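Local coordinates for protein D-alanyl-D-alanine carboxypeptidase (Vibrio cholerae, PDB 5TR7) that probably removes the terminal D-alanine from peptidoglycan precursors, as a serine-type, penicillin-binding carboxypeptidase active in cell wall biogenesis, at residues 36-41 against 96-101; 88-93 against 100-105. All blocks are in the same frame, centred on the assembly; numbering follows the deposited sequence.

Contact 1. Residues 36-41 against 96-101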
ATOM      1  N   LEU A  36      -5.313  -0.513   0.116  1.00 57.83           N
ATOM      2  CA  LEU A  36      -4.135  -0.178   0.910  1.00 59.08           C
ATOM      3  C   LEU A  36      -3.663  -1.461   1.607  1.00 61.64           C
ATOM      4  O   LEU A  36      -2.514  -1.537   2.040  1.00 55.06           O
ATOM      5  CB  LEU A  36      -4.419   0.927   1.933  1.00 59.47           C
ATOM      6  CG  LEU A  36      -4.785   2.247   1.337  1.00 59.28           C
ATOM      7  CD1 LEU A  36      -5.099   3.119   2.517  1.00 56.47           C
ATOM      8  CD2 LEU A  36      -3.660   2.847   0.451  1.00 58.35           C
ATOM      9  N   THR A  37      -4.555  -2.457   1.665  1.00 53.90           N
ATOM     10  CA  THR A  37      -4.203  -3.788   2.181  1.00 58.18           C
ATOM     11  C   THR A  37      -2.971  -4.359   1.430  1.00 53.63           C
ATOM     12  O   THR A  37      -2.206  -5.147   1.968  1.00 54.65           O
ATOM     13  CB  THR A  37      -5.398  -4.749   1.953  1.00 57.27           C
ATOM     14  OG1 THR A  37      -6.505  -4.311   2.735  1.00 61.65           O
ATOM     15  CG2 THR A  37      -5.074  -6.174   2.346  1.00 57.45           C
ATOM     16  N   LYS A  38      -2.769  -3.892   0.202  1.00 55.86           N
ATOM     17  CA  LYS A  38      -1.638  -4.345  -0.620  1.00 50.83           C
ATOM     18  C   LYS A  38      -0.320  -3.963  -0.031  1.00 56.97           C
ATOM     19  O   LYS A  38       0.705  -4.623  -0.293  1.00 56.43           O
ATOM     20  CB  LYS A  38      -1.764  -3.924  -2.046  1.00 48.56           C
ATOM     21  CG  LYS A  38      -3.023  -4.500  -2.723  1.00 53.88           C
ATOM     22  CD  LYS A  38      -3.132  -4.160  -4.210  1.00 57.27           C
ATOM     23  CE  LYS A  38      -4.339  -4.824  -4.870  1.00 63.99           C
ATOM     24  NZ  LYS A  38      -5.610  -4.178  -4.511  1.00 70.30           N
ATOM     25  N   MET A  39      -0.307  -2.919   0.793  1.00 55.12           N
ATOM     26  CA  MET A  39       0.940  -2.584   1.487  1.00 49.60           C
ATOM     27  C   MET A  39       1.335  -3.723   2.428  1.00 53.56           C
ATOM     28  O   MET A  39       2.547  -4.045   2.576  1.00 43.49           O
ATOM     29  CB  MET A  39       0.794  -1.309   2.312  1.00 50.71           C
ATOM     30  CG  MET A  39       0.696  -0.025   1.451  1.00 54.86           C
ATOM     31  SD  MET A  39       0.823   1.423   2.448  1.00 60.90           S
ATOM     32  CE  MET A  39      -0.466   1.379   3.627  1.00 64.57           C
ATOM     33  N   MET A  40       0.338  -4.357   3.050  1.00 48.40           N
ATOM     34  CA  MET A  40       0.679  -5.430   4.008  1.00 49.63           C
ATOM     35  C   MET A  40       1.158  -6.637   3.207  1.00 51.75           C
ATOM     36  O   MET A  40       2.086  -7.328   3.584  1.00 56.20           O
ATOM     37  CB  MET A  40      -0.474  -5.787   4.954  1.00 52.74           C
ATOM     38  CG  MET A  40      -0.081  -6.972   5.884  1.00 57.17           C
ATOM     39  SD  MET A  40       1.379  -6.667   6.956  1.00 58.95           S
ATOM     40  CE  MET A  40       0.391  -5.552   7.989  1.00 61.98           C
ATOM     41  N   THR A  41       0.531  -6.870   2.070  1.00 54.79           N
ATOM     42  CA  THR A  41       0.910  -7.996   1.213  1.00 54.83           C
ATOM     43  C   THR A  41       2.347  -7.840   0.740  1.00 50.46           C
ATOM     44  O   THR A  41       3.160  -8.786   0.815  1.00 52.72           O
ATOM     45  CB  THR A  41      -0.067  -8.101   0.041  1.00 56.40           C
ATOM     46  OG1 THR A  41      -1.360  -8.474   0.556  1.00 57.21           O
ATOM     47  CG2 THR A  41       0.376  -9.130  -0.978  1.00 51.88           C
ATOM     48  N   ILE A  96       2.624  -1.354  -8.327  1.00 48.13           N
ATOM     49  CA  ILE A  96       2.408  -0.303  -9.280  1.00 52.28           C
ATOM     50  C   ILE A  96       1.012  -0.325  -9.886  1.00 50.19           C
ATOM     51  O   ILE A  96       0.392   0.715 -10.048  1.00 51.26           O
ATOM     52  CB  ILE A  96       3.471  -0.405 -10.384  1.00 45.10           C
ATOM     53  CG1 ILE A  96       4.877  -0.393  -9.728  1.00 46.81           C
ATOM     54  CG2 ILE A  96       3.313   0.751 -11.393  1.00 51.77           C
ATOM     55  CD1 ILE A  96       6.051  -0.671 -10.676  1.00 51.46           C
ATOM     56  N   GLN A  97       0.559  -1.495 -10.260  1.00 49.89           N
ATOM     57  CA  GLN A  97      -0.707  -1.642 -10.950  1.00 51.55           C
ATOM     58  C   GLN A  97      -1.831  -1.933  -9.982  1.00 60.55           C
ATOM     59  O   GLN A  97      -2.974  -1.902 -10.383  1.00 52.58           O
ATOM     60  CB  GLN A  97      -0.643  -2.790 -11.962  1.00 55.99           C
ATOM     61  CG  GLN A  97       0.541  -2.765 -12.924  1.00 52.30           C
ATOM     62  CD  GLN A  97       0.477  -3.839 -13.968  1.00 56.77           C
ATOM     63  OE1 GLN A  97       0.076  -4.968 -13.675  1.00 48.81           O
ATOM     64  NE2 GLN A  97       0.900  -3.505 -15.211  1.00 59.85           N
ATOM     65  N   SER A  98      -1.527  -2.300  -8.738  1.00 55.42           N
ATOM     66  CA  SER A  98      -2.578  -2.576  -7.757  1.00 54.69           C
ATOM     67  C   SER A  98      -3.403  -3.766  -8.247  1.00 53.38           C
ATOM     68  O   SER A  98      -4.623  -3.827  -8.076  1.00 63.51           O
ATOM     69  CB  SER A  98      -3.457  -1.290  -7.583  1.00 58.45           C
ATOM     70  OG  SER A  98      -4.068  -1.322  -6.324  1.00 62.06           O
ATOM     71  N   GLY A  99      -2.743  -4.747  -8.834  1.00 50.32           N
ATOM     72  CA  GLY A  99      -3.472  -5.891  -9.400  1.00 49.67           C
ATOM     73  C   GLY A  99      -3.892  -6.938  -8.372  1.00 50.78           C
ATOM     74  O   GLY A  99      -3.058  -7.509  -7.704  1.00 53.77           O
ATOM     75  N   ASN A 100      -5.186  -7.146  -8.206  1.00 60.26           N
ATOM     76  CA  ASN A 100      -5.688  -8.128  -7.260  1.00 59.34           C
ATOM     77  C   ASN A 100      -5.292  -9.567  -7.595  1.00 65.44           C
ATOM     78  O   ASN A 100      -5.114 -10.396  -6.684  1.00 59.13           O
ATOM     79  CB  ASN A 100      -7.211  -8.080  -7.210  1.00 62.35           C
ATOM     80  CG  ASN A 100      -7.760  -6.807  -6.646  1.00 58.66           C
ATOM     81  OD1 ASN A 100      -7.092  -6.068  -5.966  1.00 61.27           O
ATOM     82  ND2 ASN A 100      -8.993  -6.558  -6.943  1.00 70.19           N
ATOM     83  N   ASP A 101      -5.262  -9.868  -8.912  1.00 67.29           N
ATOM     84  CA  ASP A 101      -4.860 -11.181  -9.413  1.00 59.99           C
ATOM     85  C   ASP A 101      -3.434 -11.517  -8.941  1.00 65.56           C
ATOM     86  O   ASP A 101      -3.165 -12.614  -8.350  1.00 54.88           O
ATOM     87  CB  ASP A 101      -5.075 -11.312 -10.940  1.00 58.19           C
ATOM     88  CG  ASP A 101      -4.395 -10.165 -11.787  1.00 67.73           C
ATOM     89  OD1 ASP A 101      -3.974  -9.146 -11.189  1.00 57.22           O
ATOM     90  OD2 ASP A 101      -4.306 -10.290 -13.060  1.00 63.72           O
TER
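The flat carboxamide of Asn100 is met by Lys38 at its oxygen end rather than over a face: NZ of Lys38 lies 2.8 Å from OD1 of Asn100, with a C=O...N angle of 175°, so the terminal nitrogen almost prolongs the carbonyl bond. The two side chains cross at about a right angle. The extended chain of Lys38 carries CD and CE alongside the Ser98 backbone, and the bend at its last torsion (chi4 75°) turns NZ onto the amide oxygen. Its CE passes 3.4 Å from the carbonyl O of Ser98, and its CD packs 3.7 Å from Ser98 OG. That hydroxyl stands equally far from Lys38 NZ, and it is hydrogen-bonded to Lys201 NZ. Positive phi at Ser98 turns the chain as it leaves one helix, and Gly99 then occupies the N-cap position of the next. Three oxygens grip Lys38 NZ, since Ser35 OG and the His139 carbonyl O join Asn100 OD1; this fixes the rotation of the amine next to the predicted acyl-ester serine. Ser35 with Lys38, Ser98 with Asn100, and Lys201 fit the SxxK, SxN and KTG motifs of penicillin-binding proteins, and Lys38 and Ser98 are themselves predicted active-site residues. Buried near the centre of the chain, the pair brings the first turn of helix 37-50 against the start of helix 100-111, with strand 196-205, an outermost strand of the five-stranded sheet, and helices 114-127 and 150-163 packed around 36-41.

Contact 2. Residues 88-93 against 100-105; sequences SDLNRG and NDACVA
Leu90 reaches across to Ala102 and Ala105 because its CG stands anti to its own carbonyl carbon (chi1 -75°) and the branch beyond is extended at chi2, which spreads the two methyls along the facing helix. CD2 settles 3.9 Å from Ala102 CB, while CD1 lies at the same separation from Ala105 CB, one helical turn further on. The leucine thus straddles two small residues of one helix face. Ala102 answers in the other direction: Ala102 CB sits 3.6 Å from Leu90 O. Ala102 CB is also 4.4 Å from Gly93 C, fitting against main chain where the glycine offers no side chain. With only a methyl at Ala102 and no side chain at Gly93, the backbones come near: the CA atoms of Leu90 and Ala102 are 5.3 Å apart. The segment axes approach to 8.4 Å and cross at -133°, so the helices run roughly antiparallel but well splayed. Ile94, from the same helix as Leu90, also packs on Ala102 and on Cys103.

Asp101 makes no contact with 88-93; its carboxylate turns back to the start of its own helix, where OD1 accepts a 2.9 Å bond from Ala102 N, above the carboxylate plane. With the amides of Met77, Phe78 and Val79, four backbone N-H groups satisfy this buried acid, and their dipoles, with that of the helix start, would be expected to favour its ionised form. The interface itself is made of methyl groups, an aliphatic branch and bare backbone, which implies cohesion by shape and exclusion of water rather than by directed bonds.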
ATOM      1  N   SER A  88       9.394 -10.962  -9.387  1.00 50.73           N
ATOM      2  CA  SER A  88       9.546  -9.505  -9.538  1.00 48.93           C
ATOM      3  C   SER A  88       8.433  -8.843 -10.314  1.00 46.41           C
ATOM      4  O   SER A  88       8.002  -7.788  -9.965  1.00 48.75           O
ATOM      5  CB  SER A  88      10.893  -9.113 -10.136  1.00 49.32           C
ATOM      6  OG  SER A  88      11.001  -9.594 -11.422  1.00 53.89           O
ATOM      7  N   ASP A  89       7.888  -9.529 -11.298  1.00 48.80           N
ATOM      8  CA  ASP A  89       6.854  -9.025 -12.142  1.00 48.51           C
ATOM      9  C   ASP A  89       5.531  -9.015 -11.379  1.00 53.38           C
ATOM     10  O   ASP A  89       4.787  -8.023 -11.436  1.00 52.09           O
ATOM     11  CB  ASP A  89       6.778  -9.833 -13.419  1.00 51.26           C
ATOM     12  CG  ASP A  89       7.945  -9.615 -14.321  1.00 54.60           C
ATOM     13  OD1 ASP A  89       8.273  -8.418 -14.537  1.00 50.86           O
ATOM     14  OD2 ASP A  89       8.465 -10.620 -14.899  1.00 55.74           O
ATOM     15  N   LEU A  90       5.222 -10.088 -10.665  1.00 50.64           N
ATOM     16  CA  LEU A  90       4.007 -10.081  -9.869  1.00 55.95           C
ATOM     17  C   LEU A  90       4.027  -8.946  -8.810  1.00 57.79           C
ATOM     18  O   LEU A  90       2.997  -8.304  -8.517  1.00 51.15           O
ATOM     19  CB  LEU A  90       3.801 -11.439  -9.170  1.00 56.25           C
ATOM     20  CG  LEU A  90       3.314 -12.581 -10.083  1.00 57.80           C
ATOM     21  CD1 LEU A  90       3.275 -13.893  -9.272  1.00 57.24           C
ATOM     22  CD2 LEU A  90       1.943 -12.323 -10.717  1.00 53.06           C
ATOM     23  N   ASN A  91       5.196  -8.774  -8.189  1.00 57.27           N
ATOM     24  CA  ASN A  91       5.402  -7.708  -7.210  1.00 60.06           C
ATOM     25  C   ASN A  91       5.056  -6.339  -7.719  1.00 54.37           C
ATOM     26  O   ASN A  91       4.380  -5.584  -7.066  1.00 51.78           O
ATOM     27  CB  ASN A  91       6.843  -7.717  -6.814  1.00 67.09           C
ATOM     28  CG  ASN A  91       7.013  -8.208  -5.501  1.00 69.00           C
ATOM     29  OD1 ASN A  91       7.312  -9.381  -5.268  1.00 82.87           O
ATOM     30  ND2 ASN A  91       6.735  -7.332  -4.571  1.00 69.24           N
ATOM     31  N   ARG A  92       5.594  -6.018  -8.881  1.00 47.35           N
ATOM     32  CA  ARG A  92       5.249  -4.759  -9.553  1.00 46.71           C
ATOM     33  C   ARG A  92       3.799  -4.706  -9.922  1.00 44.93           C
ATOM     34  O   ARG A  92       3.186  -3.659  -9.858  1.00 50.33           O
ATOM     35  CB  ARG A  92       6.132  -4.515 -10.751  1.00 49.04           C
ATOM     36  CG  ARG A  92       7.533  -4.282 -10.315  1.00 47.90           C
ATOM     37  CD  ARG A  92       8.516  -4.086 -11.442  1.00 55.09           C
ATOM     38  NE  ARG A  92       9.706  -3.510 -10.847  1.00 55.45           N
ATOM     39  CZ  ARG A  92      10.555  -4.183 -10.058  1.00 56.80           C
ATOM     40  NH1 ARG A  92      10.403  -5.477  -9.804  1.00 54.55           N
ATOM     41  NH2 ARG A  92      11.593  -3.543  -9.547  1.00 56.63           N
ATOM     42  N   GLY A  93       3.218  -5.820 -10.302  1.00 47.78           N
ATOM     43  CA  GLY A  93       1.764  -5.779 -10.572  1.00 50.01           C
ATOM     44  C   GLY A  93       0.964  -5.393  -9.347  1.00 56.77           C
ATOM     45  O   GLY A  93      -0.043  -4.642  -9.385  1.00 47.72           O
ATOM     46  N   ASN A 100      -5.186  -7.146  -8.206  1.00 60.26           N
ATOM     47  CA  ASN A 100      -5.688  -8.128  -7.260  1.00 59.34           C
ATOM     48  C   ASN A 100      -5.292  -9.567  -7.595  1.00 65.44           C
ATOM     49  O   ASN A 100      -5.114 -10.396  -6.684  1.00 59.13           O
ATOM     50  CB  ASN A 100      -7.211  -8.080  -7.210  1.00 62.35           C
ATOM     51  CG  ASN A 100      -7.760  -6.807  -6.646  1.00 58.66           C
ATOM     52  OD1 ASN A 100      -7.092  -6.068  -5.966  1.00 61.27           O
ATOM     53  ND2 ASN A 100      -8.993  -6.558  -6.943  1.00 70.19           N
ATOM     54  N   ASP A 101      -5.262  -9.868  -8.912  1.00 67.29           N
ATOM     55  CA  ASP A 101      -4.860 -11.181  -9.413  1.00 59.99           C
ATOM     56  C   ASP A 101      -3.434 -11.517  -8.941  1.00 65.56           C
ATOM     57  O   ASP A 101      -3.165 -12.614  -8.350  1.00 54.88           O
ATOM     58  CB  ASP A 101      -5.075 -11.312 -10.940  1.00 58.19           C
ATOM     59  CG  ASP A 101      -4.395 -10.165 -11.787  1.00 67.73           C
ATOM     60  OD1 ASP A 101      -3.974  -9.146 -11.189  1.00 57.22           O
ATOM     61  OD2 ASP A 101      -4.306 -10.290 -13.060  1.00 63.72           O
ATOM     62  N   ALA A 102      -2.532 -10.553  -9.107  1.00 60.69           N
ATOM     63  CA  ALA A 102      -1.139 -10.755  -8.706  1.00 63.06           C
ATOM     64  C   ALA A 102      -1.010 -10.956  -7.184  1.00 62.65           C
ATOM     65  O   ALA A 102      -0.092 -11.638  -6.736  1.00 61.04           O
ATOM     66  CB  ALA A 102      -0.281  -9.580  -9.124  1.00 57.86           C
ATOM     67  N   CYS A 103      -1.907 -10.326  -6.416  1.00 57.82           N
ATOM     68  CA  CYS A 103      -1.898 -10.484  -4.949  1.00 60.57           C
ATOM     69  C   CYS A 103      -2.149 -11.913  -4.570  1.00 51.21           C
ATOM     70  O   CYS A 103      -1.391 -12.508  -3.791  1.00 58.58           O
ATOM     71  CB  CYS A 103      -2.940  -9.621  -4.249  1.00 55.59           C
ATOM     72  SG  CYS A 103      -2.562  -7.871  -4.235  1.00 54.80           S
ATOM     73  N   VAL A 104      -3.166 -12.488  -5.179  1.00 58.11           N
ATOM     74  CA  VAL A 104      -3.498 -13.875  -4.868  1.00 63.33           C
ATOM     75  C   VAL A 104      -2.417 -14.835  -5.314  1.00 67.78           C
ATOM     76  O   VAL A 104      -2.136 -15.796  -4.593  1.00 63.43           O
ATOM     77  CB  VAL A 104      -4.838 -14.285  -5.451  1.00 66.33           C
ATOM     78  CG1 VAL A 104      -5.111 -15.762  -5.151  1.00 66.98           C
ATOM     79  CG2 VAL A 104      -5.931 -13.421  -4.866  1.00 71.03           C
ATOM     80  N   ALA A 105      -1.796 -14.573  -6.470  1.00 59.98           N
ATOM     81  CA  ALA A 105      -0.733 -15.459  -6.939  1.00 57.67           C
ATOM     82  C   ALA A 105       0.464 -15.450  -6.019  1.00 60.53           C
ATOM     83  O   ALA A 105       1.048 -16.526  -5.744  1.00 63.61           O
ATOM     84  CB  ALA A 105      -0.307 -15.129  -8.345  1.00 60.01           C
TER

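Overall arrangement
From the N terminus, the chain first passes through 36-41 at the start of helix 37-50, then reaches helix 87-95, and returns through 96-101 into helix 100-111. Contact 1 closes the long excursion of 54 residues between its segments; contact 2 closes the short turn between consecutive helices. The second loop starts within the first and ends slightly beyond it, so the two overlap, sharing Asn100 and Asp101. They also touch directly: Gly99 N probably hydrogen-bonds to Gly93 O at 2.8 Å, and Lys38 CE packs on Cys103 SG. Helix 100-111 is thereby tied to helix 87-95 and, through its first residue, to the predicted catalytic centre.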